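Local coordinates for protein inorganic pyrophosphatase (Shewanella sp. AS-11, PDB 6LL8) that probably hydrolyses diphosphate to two phosphates, using divalent metal ions such as manganese or magnesium, at residues Glu68-Ile77 and Val90-Leu101; Ala34-Leu42 and Ala57-Ala65. All coordinates share one frame; numbering follows the deposited sequence. Where two conformers were deposited one is given.

Contact 1 of 2, residues Glu68-Ile77 and Val90-Leu101; sequences EVYIVDHSEI and VGIVDHHKLGDL. With MG (magnesium ion), chain D; CA (calcium ion), chain H; MG (magnesium ion), chain C; 2PN (imidodiphosphoric acid), chain I.
Backbone pairing joins Val69, Ile71 and Asp73 to Val90, Gly91 and Val93, neighbouring parallel strands running 10° apart; Ile71 both gives its N-H to Gly91 O and takes that of Val93 on its own O. Against this ladder the Tyr70 ring lies flat on Gly91, whose CA sits 3.5 Å from the ring centroid, almost straight above it, in a CH-pi contact. Glycine suits the place because a CB here would run into the ring; the phenol hydroxyl reaches on to Glu108.

Beyond the strands the two C-terminal ends contribute ligands to the metal site of the DHH domain. Asp73 bridges two magnesium ions, OD1 lying 2.1 Å from the ion that His95 NE2 also binds and OD2 on the other, with the carboxylate and the His95 ring nearly coplanar; Ser16 hydrogen-bonds OD2, and His95 ND1 is bonded to Val114 O. Asp94 serves as second shell: its OD1 takes His96 ND1 at 2.7 Å through the syn lone pair, in the plane of the ring, which fixes the imidazole so that NE2 accepts the N-H of the imidodiphosphate N1 (N1 to NE2 2.8 Å).

Polar side chains tie the loops together. Gly99 N donates to Ser75 OG (2.9 Å), Ile77 N meets Asp100 OD1, and Glu76, bent at chi2 (-67°), brings OE2 to 2.7 Å from Lys97 NZ in a salt bridge. Gly99 and Leu101 carbonyls bind calcium.

Contact 2 of 2, residues Ala34-Leu42 and Ala57-Ala65; sequences AIAARLGEL and APEYKTSYA
With CG of Arg38 set between its backbone N and carbonyl carbon (chi1 62°) and the chain extended from there to NE, the guanidinium is carried across the neighbouring strand, where NE donates to Pro58 O at 2.8 Å. Tyr60 CB, set by the strand, lies 3.9 Å from Arg38 CZ, over one face of the guanidinium. Arginine suits the spot because its flat group carries several N-H donors around its edge: NH1 binds Gly40 O and makes a salt bridge to Glu41 OE1, and NH2 reaches a water held by Ala57 O. A leucine in its place would probably leave Pro58 O without its NE donor and Glu41 without its charged mate, so that the turn after the strand could move more freely.

Small Ala37 lets the Tyr64 hydroxyl come close, Tyr64 OH lying 3.4 Å from Ala37 CB; that hydroxyl donates to Lys61 O. Leu39 CD2 adds an apolar contact 3.9 Å from Tyr64 CE1. Between the backbones, Arg38 N donates to Glu59 O, Lys61 N to Arg38 O at 3.0 Å, and a water links Ala36 O with Glu59 N. This short parallel pairing closes a beta-alpha-beta unit, with helix 44-53 as the crossover, at the edge of the DHH-domain sheet.

Both contacts belong to one six-stranded parallel sheet, their centres about 15 Å apart. Strand 4-7 lies between them, hydrogen-bonded on one flank to strand 34-38 and on the other to strand 68-72, so contact 2 lies at an edge and contact 1 further in. Strand 59-60 is followed, after a loop, by strand 68-72, and from that loop Tyr64 CD2 packs 3.9 Å from Val69 CG2. Contact 1 supplies ligands to the magnesium ions, with His9, Asp13, Asp15 and Asp147, and holds the imidodiphosphate, which Lys204, Arg294 and Lys295 also bind. Contact 2 supplies no ligand but lies near, the Leu39 side chain about 6 Å from that of His9 and about 12 Å from the imidodiphosphate.

Contact 1 of 2, residues Glu68-Ile77 and Val90-Leu101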
loop_
_atom_site.group_PDB
_atom_site.type_symbol
_atom_site.label_atom_id
_atom_site.label_comp_id
_atom_site.label_asym_id
_atom_site.label_seq_id
_atom_site.Cartn_x
_atom_site.Cartn_y
_atom_site.Cartn_z
ATOM N N GLU A 68 -10.832 -11.028 -16.777
ATOM C CA GLU A 68 -11.635 -10.286 -15.791
ATOM C C GLU A 68 -10.753 -10.098 -14.561
ATOM O O GLU A 68 -10.128 -11.044 -14.086
ATOM C CB GLU A 68 -12.907 -11.031 -15.434
ATOM C CG GLU A 68 -13.929 -11.036 -16.557
ATOM C CD GLU A 68 -15.122 -11.920 -16.249
ATOM O OE1 GLU A 68 -14.882 -13.080 -15.941
ATOM O OE2 GLU A 68 -16.251 -11.462 -16.435
ATOM N N VAL A 69 -10.752 -8.877 -14.054
ATOM C CA VAL A 69 -9.855 -8.471 -12.967
ATOM C C VAL A 69 -10.655 -7.826 -11.856
ATOM O O VAL A 69 -11.465 -6.925 -12.087
ATOM C CB VAL A 69 -8.764 -7.530 -13.467
ATOM C CG1 VAL A 69 -7.850 -7.093 -12.353
ATOM C CG2 VAL A 69 -7.960 -8.168 -14.568
ATOM N N TYR A 70 -10.374 -8.255 -10.631
ATOM C CA TYR A 70 -10.893 -7.617 -9.403
ATOM C C TYR A 70 -9.696 -6.933 -8.786
ATOM O O TYR A 70 -8.742 -7.575 -8.316
ATOM C CB TYR A 70 -11.546 -8.632 -8.473
ATOM C CG TYR A 70 -12.624 -8.042 -7.611
ATOM C CD1 TYR A 70 -12.363 -7.014 -6.722
ATOM C CD2 TYR A 70 -13.914 -8.545 -7.651
ATOM C CE1 TYR A 70 -13.372 -6.465 -5.951
ATOM C CE2 TYR A 70 -14.937 -8.023 -6.864
ATOM C CZ TYR A 70 -14.653 -6.959 -6.016
ATOM O OH TYR A 70 -15.614 -6.364 -5.241
ATOM N N ILE A 71 -9.719 -5.603 -8.837
ATOM C CA ILE A 71 -8.632 -4.732 -8.363
ATOM C C ILE A 71 -8.733 -4.618 -6.842
ATOM O O ILE A 71 -9.808 -4.401 -6.305
ATOM C CB ILE A 71 -8.737 -3.358 -9.025
ATOM C CG1 ILE A 71 -8.584 -3.432 -10.546
ATOM C CG2 ILE A 71 -7.783 -2.345 -8.394
ATOM C CD1 ILE A 71 -7.213 -3.696 -11.048
ATOM N N VAL A 72 -7.589 -4.668 -6.176
ATOM C CA VAL A 72 -7.475 -4.495 -4.710
ATOM C C VAL A 72 -6.542 -3.324 -4.436
ATOM O O VAL A 72 -5.448 -3.251 -4.988
ATOM C CB VAL A 72 -6.951 -5.795 -4.075
ATOM C CG1 VAL A 72 -6.836 -5.681 -2.572
ATOM C CG2 VAL A 72 -7.806 -6.985 -4.448
ATOM N N ASP A 73 -6.946 -2.466 -3.504
ATOM C CA ASP A 73 -6.009 -1.569 -2.797
ATOM C C ASP A 73 -5.479 -0.434 -3.676
ATOM O O ASP A 73 -4.465 0.165 -3.294
ATOM C CB ASP A 73 -4.899 -2.372 -2.136
ATOM C CG ASP A 73 -4.010 -1.700 -1.140
ATOM O OD1 ASP A 73 -4.512 -0.925 -0.272
ATOM O OD2 ASP A 73 -2.812 -2.012 -1.194
ATOM N N HIS A 74 -6.169 -0.078 -4.743
ATOM C CA HIS A 74 -5.937 1.166 -5.500
ATOM C C HIS A 74 -7.055 1.356 -6.512
ATOM O O HIS A 74 -7.792 0.404 -6.774
ATOM C CB HIS A 74 -4.580 1.142 -6.215
ATOM C CG HIS A 74 -4.564 0.281 -7.409
ATOM N ND1 HIS A 74 -4.727 0.807 -8.683
ATOM C CD2 HIS A 74 -4.398 -1.048 -7.506
ATOM C CE1 HIS A 74 -4.673 -0.240 -9.508
ATOM N NE2 HIS A 74 -4.450 -1.383 -8.856
ATOM N N SER A 75 -7.081 2.516 -7.169
ATOM C CA SER A 75 -7.928 2.688 -8.354
ATOM C C SER A 75 -7.241 3.559 -9.405
ATOM O O SER A 75 -7.902 4.398 -10.037
ATOM C CB SER A 75 -9.304 3.172 -8.006
ATOM O OG SER A 75 -9.288 4.410 -7.308
ATOM N N GLU A 76 -5.950 3.311 -9.625
ATOM C CA GLU A 76 -5.092 4.167 -10.465
ATOM C C GLU A 76 -4.570 3.436 -11.691
ATOM O O GLU A 76 -4.049 2.326 -11.576
ATOM C CB GLU A 76 -3.844 4.592 -9.676
ATOM C CG GLU A 76 -4.124 5.340 -8.392
ATOM C CD GLU A 76 -4.747 6.712 -8.521
ATOM O OE1 GLU A 76 -4.511 7.398 -9.511
ATOM O OE2 GLU A 76 -5.493 7.074 -7.608
ATOM N N ILE A 77 -4.570 4.123 -12.836
ATOM C CA ILE A 77 -3.893 3.596 -14.032
ATOM C C ILE A 77 -2.434 3.297 -13.712
ATOM O O ILE A 77 -1.929 2.241 -14.107
ATOM C CB ILE A 77 -4.026 4.561 -15.212
ATOM C CG1 ILE A 77 -5.471 4.582 -15.687
ATOM C CG2 ILE A 77 -3.089 4.230 -16.361
ATOM C CD1 ILE A 77 -5.743 5.677 -16.714
ATOM N N VAL A 90 -13.992 -6.138 -13.145
ATOM C CA VAL A 90 -15.267 -6.576 -12.588
ATOM C C VAL A 90 -15.488 -6.034 -11.186
ATOM O O VAL A 90 -16.622 -6.017 -10.708
ATOM C CB VAL A 90 -15.441 -8.096 -12.644
ATOM C CG1 VAL A 90 -15.497 -8.563 -14.092
ATOM C CG2 VAL A 90 -14.381 -8.847 -11.850
ATOM N N GLY A 91 -14.429 -5.582 -10.537
ATOM C CA GLY A 91 -14.567 -5.098 -9.169
ATOM C C GLY A 91 -13.381 -4.292 -8.731
ATOM O O GLY A 91 -12.282 -4.470 -9.285
ATOM N N ILE A 92 -13.587 -3.448 -7.733
ATOM C CA ILE A 92 -12.525 -2.742 -6.997
ATOM C C ILE A 92 -12.893 -2.847 -5.529
ATOM O O ILE A 92 -14.022 -2.467 -5.161
ATOM C CB ILE A 92 -12.379 -1.274 -7.394
ATOM C CG1 ILE A 92 -12.120 -1.144 -8.907
ATOM C CG2 ILE A 92 -11.284 -0.607 -6.579
ATOM C CD1 ILE A 92 -12.140 0.285 -9.399
ATOM N N VAL A 93 -11.966 -3.276 -4.696
ATOM C CA VAL A 93 -12.091 -3.173 -3.224
ATOM C C VAL A 93 -10.914 -2.347 -2.754
ATOM O O VAL A 93 -9.760 -2.680 -3.057
ATOM C CB VAL A 93 -12.195 -4.546 -2.540
ATOM C CG1 VAL A 93 -11.045 -5.488 -2.855
ATOM C CG2 VAL A 93 -12.360 -4.351 -1.050
ATOM N N ASP A 94 -11.181 -1.253 -2.034
ATOM C CA ASP A 94 -10.099 -0.284 -1.785
ATOM C C ASP A 94 -10.483 0.667 -0.680
ATOM O O ASP A 94 -11.619 0.692 -0.201
ATOM C CB ASP A 94 -9.763 0.461 -3.079
ATOM C CG ASP A 94 -8.500 1.293 -3.026
ATOM O OD1 ASP A 94 -7.605 0.957 -2.191
ATOM O OD2 ASP A 94 -8.392 2.245 -3.809
ATOM N N HIS A 95 -9.525 1.518 -0.329
ATOM C CA HIS A 95 -9.622 2.553 0.717
ATOM C C HIS A 95 -8.795 3.788 0.344
ATOM O O HIS A 95 -8.392 4.535 1.223
ATOM C CB HIS A 95 -9.235 1.974 2.074
ATOM C CG HIS A 95 -7.815 1.504 2.222
ATOM N ND1 HIS A 95 -7.115 1.751 3.375
ATOM C CD2 HIS A 95 -6.996 0.752 1.446
ATOM C CE1 HIS A 95 -5.920 1.161 3.263
ATOM N NE2 HIS A 95 -5.801 0.539 2.110
ATOM N N HIS A 96 -8.545 3.989 -0.948
ATOM C CA HIS A 96 -7.843 5.170 -1.477
ATOM C C HIS A 96 -8.816 6.147 -2.119
ATOM O O HIS A 96 -9.995 5.819 -2.343
ATOM C CB HIS A 96 -6.778 4.763 -2.510
ATOM C CG HIS A 96 -5.603 4.071 -1.906
ATOM N ND1 HIS A 96 -5.580 2.697 -1.648
ATOM C CD2 HIS A 96 -4.391 4.542 -1.503
ATOM C CE1 HIS A 96 -4.405 2.396 -1.093
ATOM N NE2 HIS A 96 -3.654 3.496 -1.009
ATOM N N LYS A 97 -8.306 7.315 -2.469
ATOM C CA LYS A 97 -8.997 8.239 -3.357
ATOM C C LYS A 97 -9.436 7.524 -4.621
ATOM O O LYS A 97 -8.874 6.486 -5.005
ATOM C CB LYS A 97 -8.053 9.385 -3.700
ATOM C CG LYS A 97 -6.924 9.046 -4.661
ATOM C CD LYS A 97 -5.961 10.217 -4.806
ATOM C CE LYS A 97 -4.765 9.944 -5.680
ATOM N NZ LYS A 97 -5.124 9.728 -7.098
ATOM N N LEU A 98 -10.412 8.118 -5.287
ATOM C CA LEU A 98 -10.866 7.590 -6.579
ATOM C C LEU A 98 -9.910 8.064 -7.664
ATOM O O LEU A 98 -9.800 9.258 -7.923
ATOM C CB LEU A 98 -12.283 8.047 -6.867
ATOM C CG LEU A 98 -12.894 7.495 -8.143
ATOM C CD1 LEU A 98 -12.928 5.970 -8.128
ATOM C CD2 LEU A 98 -14.277 8.057 -8.355
ATOM N N GLY A 99 -9.213 7.110 -8.253
ATOM C CA GLY A 99 -8.255 7.376 -9.312
ATOM C C GLY A 99 -8.865 7.297 -10.674
ATOM O O GLY A 99 -10.086 7.305 -10.865
ATOM N N ASP A 100 -7.979 7.224 -11.673
ATOM C CA ASP A 100 -8.359 7.391 -13.085
ATOM C C ASP A 100 -8.610 6.071 -13.798
ATOM O O ASP A 100 -8.832 6.102 -15.007
ATOM C CB ASP A 100 -7.353 8.282 -13.786
ATOM C CG ASP A 100 -5.924 7.810 -13.765
ATOM O OD1 ASP A 100 -5.609 6.846 -13.072
ATOM O OD2 ASP A 100 -5.107 8.520 -14.462
ATOM N N LEU A 101 -8.717 4.946 -13.082
ATOM C CA LEU A 101 -9.335 3.783 -13.709
ATOM C C LEU A 101 -10.763 4.121 -14.132
ATOM O O LEU A 101 -11.470 4.932 -13.486
ATOM C CB LEU A 101 -9.336 2.562 -12.791
ATOM C CG LEU A 101 -7.977 1.943 -12.513
ATOM C CD1 LEU A 101 -8.135 0.786 -11.558
ATOM C CD2 LEU A 101 -7.262 1.520 -13.783
HETATM MG MG MG D . -3.909 -0.624 1.770
HETATM CA CA CA H . -12.309 7.301 -12.409
HETATM MG MG MG C . -1.218 -1.138 -0.360
HETATM P P1 2PN I . -1.632 1.516 1.206
HETATM O O1 2PN I . -1.386 0.811 -0.125
HETATM O O2 2PN I . -0.564 1.209 2.223
HETATM O O3 2PN I . -3.028 1.226 1.724
HETATM N N1 2PN I . -1.577 3.131 0.897
HETATM P P2 2PN I . -0.531 4.354 1.264
HETATM O O4 2PN I . -0.246 5.023 -0.077
HETATM O O5 2PN I . 0.726 3.745 1.848
HETATM O O6 2PN I . -1.234 5.285 2.222
HETATM O O HOH W 1 -10.278 3.861 -4.850
HETATM O O HOH W 2 -6.458 5.200 -5.898
#

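Contact 2 of 2, residues Ala34-Leu42 and Ala57-Ala65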
loop_
_atom_site.group_PDB
_atom_site.type_symbol
_atom_site.label_atom_id
_atom_site.label_comp_id
_atom_site.label_asym_id
_atom_site.label_seq_id
_atom_site.Cartn_x
_atom_site.Cartn_y
_atom_site.Cartn_z
ATOM N N ALA A 34 -11.959 -17.708 -9.077
ATOM C CA ALA A 34 -11.004 -16.615 -8.850
ATOM C C ALA A 34 -9.607 -17.161 -8.622
ATOM O O ALA A 34 -9.441 -18.254 -8.039
ATOM C CB ALA A 34 -11.435 -15.756 -7.682
ATOM N N ILE A 35 -8.618 -16.386 -8.990
ATOM C CA ILE A 35 -7.182 -16.669 -8.779
ATOM C C ILE A 35 -6.568 -15.398 -8.198
ATOM O O ILE A 35 -6.672 -14.334 -8.801
ATOM C CB ILE A 35 -6.486 -17.066 -10.086
ATOM C CG1 ILE A 35 -7.100 -18.340 -10.659
ATOM C CG2 ILE A 35 -4.991 -17.217 -9.864
ATOM C CD1 ILE A 35 -6.722 -18.601 -12.083
ATOM N N ALA A 36 -5.861 -15.516 -7.081
ATOM C CA ALA A 36 -5.055 -14.417 -6.529
ATOM C C ALA A 36 -3.784 -14.229 -7.340
ATOM O O ALA A 36 -3.122 -15.216 -7.712
ATOM C CB ALA A 36 -4.709 -14.673 -5.098
ATOM N N ALA A 37 -3.407 -13.001 -7.609
ATOM C CA ALA A 37 -2.194 -12.722 -8.363
ATOM C C ALA A 37 -1.457 -11.540 -7.750
ATOM O O ALA A 37 -1.984 -10.824 -6.882
ATOM C CB ALA A 37 -2.496 -12.509 -9.819
ATOM N N ARG A 38 -0.253 -11.324 -8.241
ATOM C CA ARG A 38 0.598 -10.211 -7.822
ATOM C C ARG A 38 1.361 -9.648 -9.022
ATOM O O ARG A 38 1.725 -10.401 -9.931
ATOM C CB ARG A 38 1.570 -10.607 -6.724
ATOM C CG ARG A 38 2.565 -11.690 -7.107
ATOM C CD ARG A 38 3.348 -12.186 -5.907
ATOM N NE ARG A 38 4.090 -13.389 -6.228
ATOM C CZ ARG A 38 5.344 -13.468 -6.633
ATOM N NH1 ARG A 38 6.098 -12.401 -6.750
ATOM N NH2 ARG A 38 5.851 -14.663 -6.871
ATOM N N LEU A 39 1.654 -8.363 -8.958
ATOM C CA LEU A 39 2.379 -7.625 -10.018
ATOM C C LEU A 39 3.853 -7.452 -9.707
ATOM O O LEU A 39 4.535 -6.810 -10.494
ATOM C CB LEU A 39 1.744 -6.264 -10.193
ATOM C CG LEU A 39 0.392 -6.254 -10.867
ATOM C CD1 LEU A 39 -0.313 -4.898 -10.775
ATOM C CD2 LEU A 39 0.523 -6.654 -12.329
ATOM N N GLY A 40 4.335 -7.970 -8.599
ATOM C CA GLY A 40 5.738 -7.817 -8.219
ATOM C C GLY A 40 6.108 -8.814 -7.161
ATOM O O GLY A 40 5.282 -9.607 -6.721
ATOM N N GLU A 41 7.361 -8.738 -6.756
ATOM C CA GLU A 41 7.905 -9.537 -5.652
ATOM C C GLU A 41 7.336 -9.057 -4.326
ATOM O O GLU A 41 6.790 -7.966 -4.209
ATOM C CB GLU A 41 9.431 -9.452 -5.643
ATOM C CG GLU A 41 10.054 -9.960 -6.938
ATOM C CD GLU A 41 9.926 -11.412 -7.454
ATOM O OE1 GLU A 41 9.171 -12.297 -6.926
ATOM O OE2 GLU A 41 10.606 -11.680 -8.463
ATOM N N LEU A 42 7.416 -9.940 -3.354
ATOM C CA LEU A 42 6.991 -9.610 -1.987
ATOM C C LEU A 42 8.065 -8.832 -1.240
ATOM O O LEU A 42 9.252 -9.085 -1.388
ATOM C CB LEU A 42 6.645 -10.883 -1.229
ATOM C CG LEU A 42 5.178 -11.269 -1.304
ATOM C CD1 LEU A 42 4.767 -11.538 -2.743
ATOM C CD2 LEU A 42 4.951 -12.471 -0.400
ATOM N N ALA A 57 3.238 -17.405 -2.028
ATOM C CA ALA A 57 2.975 -16.138 -2.729
ATOM C C ALA A 57 2.002 -16.427 -3.847
ATOM O O ALA A 57 2.140 -17.425 -4.568
ATOM C CB ALA A 57 4.255 -15.557 -3.262
ATOM N N PRO A 58 1.086 -15.501 -4.129
ATOM C CA PRO A 58 0.196 -15.640 -5.265
ATOM C C PRO A 58 0.960 -15.678 -6.590
ATOM O O PRO A 58 2.076 -15.263 -6.674
ATOM C CB PRO A 58 -0.683 -14.395 -5.194
ATOM C CG PRO A 58 -0.573 -13.841 -3.833
ATOM C CD PRO A 58 0.740 -14.337 -3.292
ATOM N N GLU A 59 0.267 -16.130 -7.623
ATOM C CA GLU A 59 0.838 -16.171 -8.982
ATOM C C GLU A 59 1.354 -14.801 -9.396
ATOM O O GLU A 59 0.617 -13.809 -9.365
ATOM C CB GLU A 59 -0.280 -16.622 -9.924
ATOM C CG GLU A 59 0.184 -16.695 -11.377
ATOM C CD GLU A 59 -0.897 -17.116 -12.355
ATOM O OE1 GLU A 59 -1.875 -17.740 -11.939
ATOM O OE2 GLU A 59 -0.680 -16.843 -13.547
ATOM N N TYR A 60 2.574 -14.768 -9.881
ATOM C CA TYR A 60 3.151 -13.546 -10.471
ATOM C C TYR A 60 2.669 -13.442 -11.909
ATOM O O TYR A 60 2.922 -14.344 -12.712
ATOM C CB TYR A 60 4.675 -13.579 -10.473
ATOM C CG TYR A 60 5.326 -12.462 -11.244
ATOM C CD1 TYR A 60 5.354 -11.179 -10.728
ATOM C CD2 TYR A 60 5.973 -12.692 -12.446
ATOM C CE1 TYR A 60 5.968 -10.144 -11.407
ATOM C CE2 TYR A 60 6.605 -11.670 -13.130
ATOM C CZ TYR A 60 6.594 -10.390 -12.610
ATOM O OH TYR A 60 7.223 -9.375 -13.268
ATOM N N LYS A 61 1.953 -12.390 -12.222
ATOM C CA LYS A 61 1.308 -12.238 -13.523
ATOM C C LYS A 61 1.245 -10.764 -13.845
ATOM O O LYS A 61 0.809 -9.982 -12.994
ATOM C CB LYS A 61 -0.085 -12.858 -13.515
ATOM C CG LYS A 61 -0.834 -12.732 -14.823
ATOM C CD LYS A 61 -2.104 -13.519 -14.846
ATOM C CE LYS A 61 -2.913 -13.360 -16.115
ATOM N NZ LYS A 61 -2.155 -13.743 -17.319
ATOM N N THR A 62 1.706 -10.381 -15.031
ATOM C CA THR A 62 1.784 -8.952 -15.399
ATOM C C THR A 62 0.853 -8.589 -16.559
ATOM O O THR A 62 0.578 -7.376 -16.701
ATOM C CB THR A 62 3.221 -8.526 -15.634
ATOM O OG1 THR A 62 3.799 -9.354 -16.624
ATOM C CG2 THR A 62 4.016 -8.599 -14.358
ATOM N N SER A 63 0.411 -9.526 -17.367
ATOM C CA SER A 63 -0.491 -9.200 -18.491
ATOM C C SER A 63 -1.865 -9.793 -18.231
ATOM O O SER A 63 -2.010 -10.978 -17.898
ATOM C CB SER A 63 0.049 -9.609 -19.799
ATOM O OG SER A 63 -0.998 -9.651 -20.746
ATOM N N TYR A 64 -2.844 -8.933 -18.384
ATOM C CA TYR A 64 -4.238 -9.279 -18.061
ATOM C C TYR A 64 -5.186 -8.956 -19.206
ATOM O O TYR A 64 -6.400 -9.085 -19.038
ATOM C CB TYR A 64 -4.710 -8.535 -16.804
ATOM C CG TYR A 64 -3.967 -8.984 -15.584
ATOM C CD1 TYR A 64 -2.712 -8.489 -15.321
ATOM C CD2 TYR A 64 -4.490 -9.925 -14.709
ATOM C CE1 TYR A 64 -1.995 -8.894 -14.224
ATOM C CE2 TYR A 64 -3.781 -10.332 -13.593
ATOM C CZ TYR A 64 -2.537 -9.805 -13.335
ATOM O OH TYR A 64 -1.824 -10.216 -12.242
ATOM N N ALA A 65 -4.686 -8.633 -20.394
ATOM C CA ALA A 65 -5.589 -8.394 -21.527
ATOM C C ALA A 65 -6.510 -9.602 -21.701
ATOM O O ALA A 65 -6.037 -10.760 -21.667
ATOM C CB ALA A 65 -4.822 -8.161 -22.792
HETATM O O HOH W 3 -2.252 -17.649 -7.019
HETATM O O HOH W 4 4.395 -17.196 -6.562
HETATM O O HOH W 5 7.164 -7.030 -12.077
#